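Hypothetical protein (Thermotoga maritima, PDB 2NZC) is of unknown function but probably acts as a small regulator of the iron-only hydrogenase system, built on an ACT-like fold. Local coordinates at residues V13-E18 with E46-I51; L37-P42 with I50-L55. One frame throughout, in Å; residues are numbered along the deposited sequence.

Contact 1: residues V13-E18 with E46-I51; sequences VVEDRE and ENMAII
Two inner strands of an ACT-like sheet meet where Val14 pairs with Ala49, a worked case of how an antiparallel pair closes at its end. Val14 N donates to Ala49 O at 2.8 Å, and Ala49 N returns a bond of 2.7 Å to Val14 O. The same Val14 O takes a CA-H contact from selenomethionine Met48, whose CA stands 3.1 Å away, so one carbonyl oxygen serves two neighbouring residues. The pairing then runs one bond past the strand end: Asp16 N reaches Asn47 O at 2.8 Å, coming from 44° above that carbonyl plane. Asn47 and Met48 together stand opposite Val43 in a G1 beta bulge, with Asn47 in the left-handed helical region.

On the face carrying Val14, Ala49 and Ile51, the valine CG2, anti to its carbonyl carbon, touches Ile51 CD1 at 4.0 Å. Asp16 chi1, at -140°, is off the staggered positions and carries the carboxylate over this same side, with OD1 3.6 Å from Ala49 CB. OD2 accepts from a water that also donates to Met48 O, a bridge tying turn to strand. Across the sheet, Val13 CG1 lies 4.3 Å from Met48 SE, and Leu82 of the second subunit packs on Met48. Beyond the strand, Arg17 NH2 meets Glu15 OE1 in the guanidinium plane, a salt bridge that spans the turn, with Arg17 at the N-cap of helix 18-30. Such a turn, leaving a central strand for the first helix, is typical of the ferredoxin-like beta-alpha-beta-beta-alpha-beta fold of ACT domains.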
ATOM      1  N   VAL D  13       9.974 -11.533  -0.806  1.00 32.52           N
ATOM      2  CA  VAL D  13      11.000 -10.978   0.075  1.00 32.85           C
ATOM      3  C   VAL D  13      12.338 -10.981  -0.683  1.00 33.90           C
ATOM      4  O   VAL D  13      12.850 -12.040  -1.067  1.00 32.69           O
ATOM      5  CB  VAL D  13      11.090 -11.768   1.403  1.00 32.80           C
ATOM      6  CG1 VAL D  13      12.218 -11.258   2.265  1.00 30.71           C
ATOM      7  CG2 VAL D  13       9.742 -11.672   2.163  1.00 32.36           C
ATOM      8  N   VAL D  14      12.888  -9.787  -0.894  1.00 34.68           N
ATOM      9  CA  VAL D  14      14.120  -9.610  -1.664  1.00 35.78           C
ATOM     10  C   VAL D  14      15.278  -9.124  -0.799  1.00 37.17           C
ATOM     11  O   VAL D  14      15.099  -8.239   0.024  1.00 36.71           O
ATOM     12  CB  VAL D  14      13.937  -8.552  -2.783  1.00 35.54           C
ATOM     13  CG1 VAL D  14      15.055  -8.684  -3.840  1.00 35.07           C
ATOM     14  CG2 VAL D  14      12.602  -8.662  -3.434  1.00 36.28           C
ATOM     15  N   GLU D  15      16.472  -9.684  -0.999  1.00 39.41           N
ATOM     16  CA  GLU D  15      17.702  -9.097  -0.425  1.00 41.44           C
ATOM     17  C   GLU D  15      18.031  -7.836  -1.234  1.00 42.65           C
ATOM     18  O   GLU D  15      18.144  -7.894  -2.457  1.00 42.93           O
ATOM     19  CB  GLU D  15      18.841 -10.111  -0.417  1.00 41.63           C
ATOM     20  CG  GLU D  15      18.375 -11.475   0.089  1.00 43.86           C
ATOM     21  CD  GLU D  15      19.482 -12.459   0.392  1.00 47.60           C
ATOM     22  OE1 GLU D  15      20.561 -12.432  -0.258  1.00 47.76           O
ATOM     23  OE2 GLU D  15      19.257 -13.290   1.298  1.00 50.31           O
ATOM     24  N   ASP D  16      18.148  -6.695  -0.549  1.00 44.52           N
ATOM     25  CA  ASP D  16      18.037  -5.372  -1.193  1.00 45.95           C
ATOM     26  C   ASP D  16      19.320  -4.905  -1.861  1.00 46.30           C
ATOM     27  O   ASP D  16      19.636  -3.704  -1.846  1.00 46.81           O
ATOM     28  CB  ASP D  16      17.534  -4.301  -0.198  1.00 46.34           C
ATOM     29  CG  ASP D  16      16.523  -3.303  -0.832  1.00 49.15           C
ATOM     30  OD1 ASP D  16      15.952  -3.606  -1.920  1.00 50.99           O
ATOM     31  OD2 ASP D  16      16.278  -2.223  -0.216  1.00 48.64           O
ATOM     32  N   ARG D  17      20.062  -5.854  -2.433  1.00 46.54           N
ATOM     33  CA  ARG D  17      21.221  -5.536  -3.259  1.00 46.41           C
ATOM     34  C   ARG D  17      20.790  -5.171  -4.694  1.00 46.05           C
ATOM     35  O   ARG D  17      19.614  -5.327  -5.064  1.00 46.38           O
ATOM     36  CB  ARG D  17      22.243  -6.679  -3.234  1.00 46.56           C
ATOM     37  CG  ARG D  17      21.790  -7.966  -3.875  1.00 47.72           C
ATOM     38  CD  ARG D  17      22.856  -9.000  -3.712  1.00 50.62           C
ATOM     39  NE  ARG D  17      22.482 -10.267  -4.327  1.00 53.68           N
ATOM     40  CZ  ARG D  17      21.890 -11.266  -3.681  1.00 55.28           C
ATOM     41  NH1 ARG D  17      21.592 -12.385  -4.329  1.00 56.33           N
ATOM     42  NH2 ARG D  17      21.595 -11.149  -2.389  1.00 55.92           N
ATOM     43  N   GLU D  18      21.741  -4.671  -5.481  1.00 45.24           N
ATOM     44  CA  GLU D  18      21.447  -4.106  -6.799  1.00 44.60           C
ATOM     45  C   GLU D  18      20.825  -5.111  -7.777  1.00 43.89           C
ATOM     46  O   GLU D  18      19.704  -4.884  -8.264  1.00 43.68           O
ATOM     47  CB  GLU D  18      22.686  -3.425  -7.409  1.00 44.68           C
ATOM     48  CG  GLU D  18      23.713  -4.377  -8.030  1.00 45.93           C
ATOM     49  CD  GLU D  18      24.494  -3.727  -9.181  1.00 48.10           C
ATOM     50  OE1 GLU D  18      24.645  -2.484  -9.165  1.00 49.75           O
ATOM     51  OE2 GLU D  18      24.973  -4.458 -10.099  1.00 48.40           O
ATOM     52  N   GLU D  46      17.343  -4.787   7.874  1.00 32.66           N
ATOM     53  CA  GLU D  46      17.680  -6.151   7.473  1.00 32.12           C
ATOM     54  C   GLU D  46      18.217  -6.290   6.041  1.00 31.51           C
ATOM     55  O   GLU D  46      18.384  -7.418   5.561  1.00 30.34           O
ATOM     56  CB  GLU D  46      16.471  -7.090   7.674  1.00 31.61           C
ATOM     57  CG  GLU D  46      15.874  -7.089   9.078  1.00 32.47           C
ATOM     58  CD  GLU D  46      16.794  -7.688  10.138  1.00 34.63           C
ATOM     59  OE1 GLU D  46      17.682  -8.495   9.787  1.00 34.25           O
ATOM     60  OE2 GLU D  46      16.622  -7.350  11.329  1.00 35.76           O
ATOM     61  N   ASN D  47      18.471  -5.157   5.367  1.00 31.20           N
ATOM     62  CA  ASN D  47      18.945  -5.154   3.972  1.00 31.58           C
ATOM     63  C   ASN D  47      18.039  -6.011   3.082  1.00 31.80           C
ATOM     64  O   ASN D  47      18.492  -6.781   2.232  1.00 31.47           O
ATOM     65  CB  ASN D  47      20.424  -5.579   3.869  1.00 31.79           C
ATOM     66  CG  ASN D  47      21.360  -4.606   4.583  1.00 33.10           C
ATOM     67  OD1 ASN D  47      21.188  -3.387   4.505  1.00 35.71           O
ATOM     68  ND2 ASN D  47      22.342  -5.143   5.295  1.00 33.37           N
HETATM   69  N   MSE D  48      16.740  -5.869   3.313  1.00 31.80           N
HETATM   70  CA  MSE D  48      15.754  -6.626   2.597  1.00 34.51           C
HETATM   71  C   MSE D  48      14.616  -5.716   2.214  1.00 31.38           C
HETATM   72  O   MSE D  48      14.496  -4.601   2.698  1.00 29.99           O
HETATM   73  CB  MSE D  48      15.247  -7.783   3.451  1.00 34.02           C
HETATM   74  CG  MSE D  48      16.037  -9.050   3.279  1.00 38.65           C
HETATM   75 SE   MSE D  48      15.590 -10.320   4.690  1.00 47.83          SE
HETATM   76  CE  MSE D  48      17.210 -11.387   4.644  1.00 40.57           C
ATOM     77  N   ALA D  49      13.789  -6.191   1.306  1.00 30.54           N
ATOM     78  CA  ALA D  49      12.667  -5.416   0.854  1.00 29.80           C
ATOM     79  C   ALA D  49      11.541  -6.396   0.780  1.00 29.76           C
ATOM     80  O   ALA D  49      11.770  -7.549   0.392  1.00 29.01           O
ATOM     81  CB  ALA D  49      12.946  -4.849  -0.496  1.00 29.52           C
ATOM     82  N   ILE D  50      10.346  -5.944   1.154  1.00 29.27           N
ATOM     83  CA  ILE D  50       9.111  -6.741   1.026  1.00 30.54           C
ATOM     84  C   ILE D  50       8.287  -6.154  -0.103  1.00 30.64           C
ATOM     85  O   ILE D  50       8.213  -4.926  -0.235  1.00 30.16           O
ATOM     86  CB  ILE D  50       8.239  -6.643   2.301  1.00 29.66           C
ATOM     87  CG1 ILE D  50       9.017  -7.229   3.474  1.00 30.72           C
ATOM     88  CG2 ILE D  50       6.859  -7.325   2.050  1.00 33.53           C
ATOM     89  CD1 ILE D  50       8.530  -6.823   4.883  1.00 30.13           C
ATOM     90  N   ILE D  51       7.716  -7.013  -0.949  1.00 32.11           N
ATOM     91  CA  ILE D  51       6.799  -6.548  -2.015  1.00 33.66           C
ATOM     92  C   ILE D  51       5.539  -7.403  -1.934  1.00 34.82           C
ATOM     93  O   ILE D  51       5.631  -8.655  -1.879  1.00 34.88           O
ATOM     94  CB  ILE D  51       7.390  -6.691  -3.459  1.00 33.58           C
ATOM     95  CG1 ILE D  51       8.678  -5.918  -3.609  1.00 34.15           C
ATOM     96  CG2 ILE D  51       6.398  -6.152  -4.519  1.00 32.59           C
ATOM     97  CD1 ILE D  51       9.581  -6.369  -4.818  1.00 34.48           C
TER
HETATM   98  O   HOH W   1      16.434  -2.479   2.525  1.00 33.85           O

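Contact 2: residues L37-P42 with I50-L55; sequences LRVGYP and IIFLVL
With CG anti to the backbone N (chi1 176°), Arg38 sends its extended chain beside Leu53, whose own CG lies anti to the carbonyl carbon (chi1 -56°). The two run side by side in the same direction, and Leu53 CD2 rests 3.7 Å from Arg38 CG. Ile51, from the next pair along, brings CG2 to 3.9 Å from Arg38 CG, slanting across the chain. At the far end of the guanidinium, NH2 is hydrogen-bonded to Asn25, and a bound acetic acid, probably from the crystallisation liquor, lies close by.

On the opposite face, Phe52 turns its ring so that Val39 CB sits in its plane at the edge, 3.9 Å from CD2, while Ile50 CG2 lies 3.7 Å above the plane of the ring, offset toward the rim. Ile50 also puts CD1 at the edge of the Tyr41 ring, 4.0 Å from CD2. Beyond the ring of Phe52, Phe52 of the second subunit stacks on it.

Backbone bonds alternate along the hairpin. Phe52 N and Val39 O are 2.8 Å apart, with a reciprocal bond between Val39 N and Phe52 O; at the far end the Leu37 N to Val54 O bond, 3.4 Å, is weak. The chemistry is thus divided: main-chain polar atoms bond within the sheet, the face of Tyr41, Phe52 and Val54 meets other subunits, and Ile51, Leu53 and the Arg38 stem lie against helix 18-30.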
ATOM      1  N   LEU D  37      -2.155  -4.258  -7.866  1.00 31.22           N
ATOM      2  CA  LEU D  37      -1.664  -3.548  -6.697  1.00 30.93           C
ATOM      3  C   LEU D  37      -0.249  -3.977  -6.435  1.00 31.71           C
ATOM      4  O   LEU D  37       0.070  -5.173  -6.515  1.00 30.96           O
ATOM      5  CB  LEU D  37      -2.564  -3.822  -5.457  1.00 32.01           C
ATOM      6  CG  LEU D  37      -2.089  -3.166  -4.150  1.00 30.37           C
ATOM      7  CD1 LEU D  37      -2.144  -1.615  -4.290  1.00 28.38           C
ATOM      8  CD2 LEU D  37      -2.848  -3.624  -2.872  1.00 31.19           C
ATOM      9  N   ARG D  38       0.618  -3.003  -6.154  1.00 31.67           N
ATOM     10  CA  ARG D  38       2.005  -3.330  -5.758  1.00 32.15           C
ATOM     11  C   ARG D  38       2.379  -2.439  -4.575  1.00 31.82           C
ATOM     12  O   ARG D  38       2.194  -1.205  -4.634  1.00 31.91           O
ATOM     13  CB  ARG D  38       2.991  -3.120  -6.917  1.00 32.24           C
ATOM     14  CG  ARG D  38       4.491  -3.364  -6.521  1.00 32.72           C
ATOM     15  CD  ARG D  38       5.392  -3.396  -7.789  1.00 35.26           C
ATOM     16  NE  ARG D  38       6.828  -3.482  -7.469  1.00 39.52           N
ATOM     17  CZ  ARG D  38       7.810  -3.430  -8.380  1.00 42.27           C
ATOM     18  NH1 ARG D  38       7.530  -3.302  -9.679  1.00 40.34           N
ATOM     19  NH2 ARG D  38       9.080  -3.488  -7.997  1.00 42.89           N
ATOM     20  N   VAL D  39       2.848  -3.067  -3.504  1.00 32.25           N
ATOM     21  CA  VAL D  39       3.352  -2.326  -2.322  1.00 33.17           C
ATOM     22  C   VAL D  39       4.773  -2.796  -2.047  1.00 33.10           C
ATOM     23  O   VAL D  39       5.000  -3.991  -1.876  1.00 35.02           O
ATOM     24  CB  VAL D  39       2.506  -2.634  -1.101  1.00 33.32           C
ATOM     25  CG1 VAL D  39       2.974  -1.805   0.138  1.00 31.99           C
ATOM     26  CG2 VAL D  39       1.022  -2.431  -1.424  1.00 33.10           C
ATOM     27  N   GLY D  40       5.693  -1.849  -1.993  1.00 32.65           N
ATOM     28  CA  GLY D  40       7.104  -2.088  -1.704  1.00 31.85           C
ATOM     29  C   GLY D  40       7.458  -1.432  -0.383  1.00 30.50           C
ATOM     30  O   GLY D  40       7.226  -0.258  -0.188  1.00 29.73           O
ATOM     31  N   TYR D  41       7.979  -2.224   0.540  1.00 29.40           N
ATOM     32  CA  TYR D  41       8.358  -1.757   1.869  1.00 28.65           C
ATOM     33  C   TYR D  41       9.765  -2.241   2.188  1.00 27.97           C
ATOM     34  O   TYR D  41       9.937  -3.440   2.516  1.00 28.56           O
ATOM     35  CB  TYR D  41       7.341  -2.281   2.904  1.00 27.51           C
ATOM     36  CG  TYR D  41       7.670  -1.919   4.334  1.00 27.45           C
ATOM     37  CD1 TYR D  41       7.313  -0.653   4.863  1.00 25.49           C
ATOM     38  CD2 TYR D  41       8.328  -2.823   5.173  1.00 25.89           C
ATOM     39  CE1 TYR D  41       7.630  -0.315   6.185  1.00 26.98           C
ATOM     40  CE2 TYR D  41       8.683  -2.463   6.513  1.00 29.59           C
ATOM     41  CZ  TYR D  41       8.296  -1.234   7.000  1.00 28.05           C
ATOM     42  OH  TYR D  41       8.613  -0.864   8.276  1.00 25.82           O
ATOM     43  N   PRO D  42      10.778  -1.340   2.093  1.00 28.64           N
ATOM     44  CA  PRO D  42      12.148  -1.671   2.500  1.00 27.21           C
ATOM     45  C   PRO D  42      12.274  -1.933   3.990  1.00 27.38           C
ATOM     46  O   PRO D  42      11.708  -1.191   4.798  1.00 26.51           O
ATOM     47  CB  PRO D  42      12.943  -0.397   2.172  1.00 28.24           C
ATOM     48  CG  PRO D  42      12.100   0.346   1.189  1.00 28.75           C
ATOM     49  CD  PRO D  42      10.691   0.034   1.541  1.00 28.44           C
ATOM     50  N   ILE D  50      10.346  -5.944   1.154  1.00 29.27           N
ATOM     51  CA  ILE D  50       9.111  -6.741   1.026  1.00 30.54           C
ATOM     52  C   ILE D  50       8.287  -6.154  -0.103  1.00 30.64           C
ATOM     53  O   ILE D  50       8.213  -4.926  -0.235  1.00 30.16           O
ATOM     54  CB  ILE D  50       8.239  -6.643   2.301  1.00 29.66           C
ATOM     55  CG1 ILE D  50       9.017  -7.229   3.474  1.00 30.72           C
ATOM     56  CG2 ILE D  50       6.859  -7.325   2.050  1.00 33.53           C
ATOM     57  CD1 ILE D  50       8.530  -6.823   4.883  1.00 30.13           C
ATOM     58  N   ILE D  51       7.716  -7.013  -0.949  1.00 32.11           N
ATOM     59  CA  ILE D  51       6.799  -6.548  -2.015  1.00 33.66           C
ATOM     60  C   ILE D  51       5.539  -7.403  -1.934  1.00 34.82           C
ATOM     61  O   ILE D  51       5.631  -8.655  -1.879  1.00 34.88           O
ATOM     62  CB  ILE D  51       7.390  -6.691  -3.459  1.00 33.58           C
ATOM     63  CG1 ILE D  51       8.678  -5.918  -3.609  1.00 34.15           C
ATOM     64  CG2 ILE D  51       6.398  -6.152  -4.519  1.00 32.59           C
ATOM     65  CD1 ILE D  51       9.581  -6.369  -4.818  1.00 34.48           C
ATOM     66  N   PHE D  52       4.388  -6.734  -1.887  1.00 34.76           N
ATOM     67  CA  PHE D  52       3.101  -7.387  -1.921  1.00 35.26           C
ATOM     68  C   PHE D  52       2.497  -7.080  -3.269  1.00 34.81           C
ATOM     69  O   PHE D  52       2.526  -5.915  -3.701  1.00 34.62           O
ATOM     70  CB  PHE D  52       2.140  -6.796  -0.882  1.00 36.09           C
ATOM     71  CG  PHE D  52       2.611  -6.889   0.554  1.00 38.55           C
ATOM     72  CD1 PHE D  52       2.539  -8.086   1.245  1.00 41.56           C
ATOM     73  CD2 PHE D  52       3.013  -5.748   1.242  1.00 37.79           C
ATOM     74  CE1 PHE D  52       2.921  -8.155   2.588  1.00 41.10           C
ATOM     75  CE2 PHE D  52       3.398  -5.829   2.588  1.00 36.00           C
ATOM     76  CZ  PHE D  52       3.345  -7.019   3.233  1.00 35.69           C
ATOM     77  N   LEU D  53       1.913  -8.101  -3.908  1.00 33.99           N
ATOM     78  CA  LEU D  53       1.208  -7.946  -5.199  1.00 32.88           C
ATOM     79  C   LEU D  53      -0.172  -8.591  -5.114  1.00 32.37           C
ATOM     80  O   LEU D  53      -0.351  -9.640  -4.459  1.00 32.45           O
ATOM     81  CB  LEU D  53       1.991  -8.666  -6.334  1.00 32.85           C
ATOM     82  CG  LEU D  53       3.461  -8.279  -6.572  1.00 31.40           C
ATOM     83  CD1 LEU D  53       4.027  -9.138  -7.659  1.00 35.43           C
ATOM     84  CD2 LEU D  53       3.548  -6.853  -7.067  1.00 33.68           C
ATOM     85  N   VAL D  54      -1.145  -7.946  -5.747  1.00 31.82           N
ATOM     86  CA  VAL D  54      -2.439  -8.566  -6.070  1.00 30.60           C
ATOM     87  C   VAL D  54      -2.483  -8.647  -7.601  1.00 31.96           C
ATOM     88  O   VAL D  54      -2.207  -7.651  -8.282  1.00 30.72           O
ATOM     89  CB  VAL D  54      -3.648  -7.731  -5.540  1.00 29.76           C
ATOM     90  CG1 VAL D  54      -4.986  -8.461  -5.911  1.00 30.92           C
ATOM     91  CG2 VAL D  54      -3.546  -7.575  -4.015  1.00 30.29           C
ATOM     92  N   LEU D  55      -2.797  -9.831  -8.139  1.00 32.10           N
ATOM     93  CA  LEU D  55      -2.934  -9.992  -9.570  1.00 33.12           C
ATOM     94  C   LEU D  55      -4.302 -10.535  -9.813  1.00 33.08           C
ATOM     95  O   LEU D  55      -4.860 -11.216  -8.951  1.00 33.75           O
ATOM     96  CB  LEU D  55      -1.919 -11.000 -10.119  1.00 34.18           C
ATOM     97  CG  LEU D  55      -0.474 -10.491 -10.182  1.00 35.57           C
ATOM     98  CD1 LEU D  55       0.284 -10.880  -8.936  1.00 37.89           C
ATOM     99  CD2 LEU D  55       0.180 -11.031 -11.443  1.00 36.12           C
TER

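Overall arrangement
From the N terminus, the chain enters the sheet on strand 6-15, turns at 16-17 into helix 18-30, returns along strand 35-43 and reverses into strand 48-57. Contact 1 closes the longer loop, the helix and a whole strand lying between its segments; contact 2 closes the short hairpin. Both loops end on the same strand, 48-57, where the segments overlap at Ile50 and Ile51. Strand 48-57 sits between strand 6-15 and strand 35-43, the latter pairing onward with the third subunit, and both contacts also meet the second subunit.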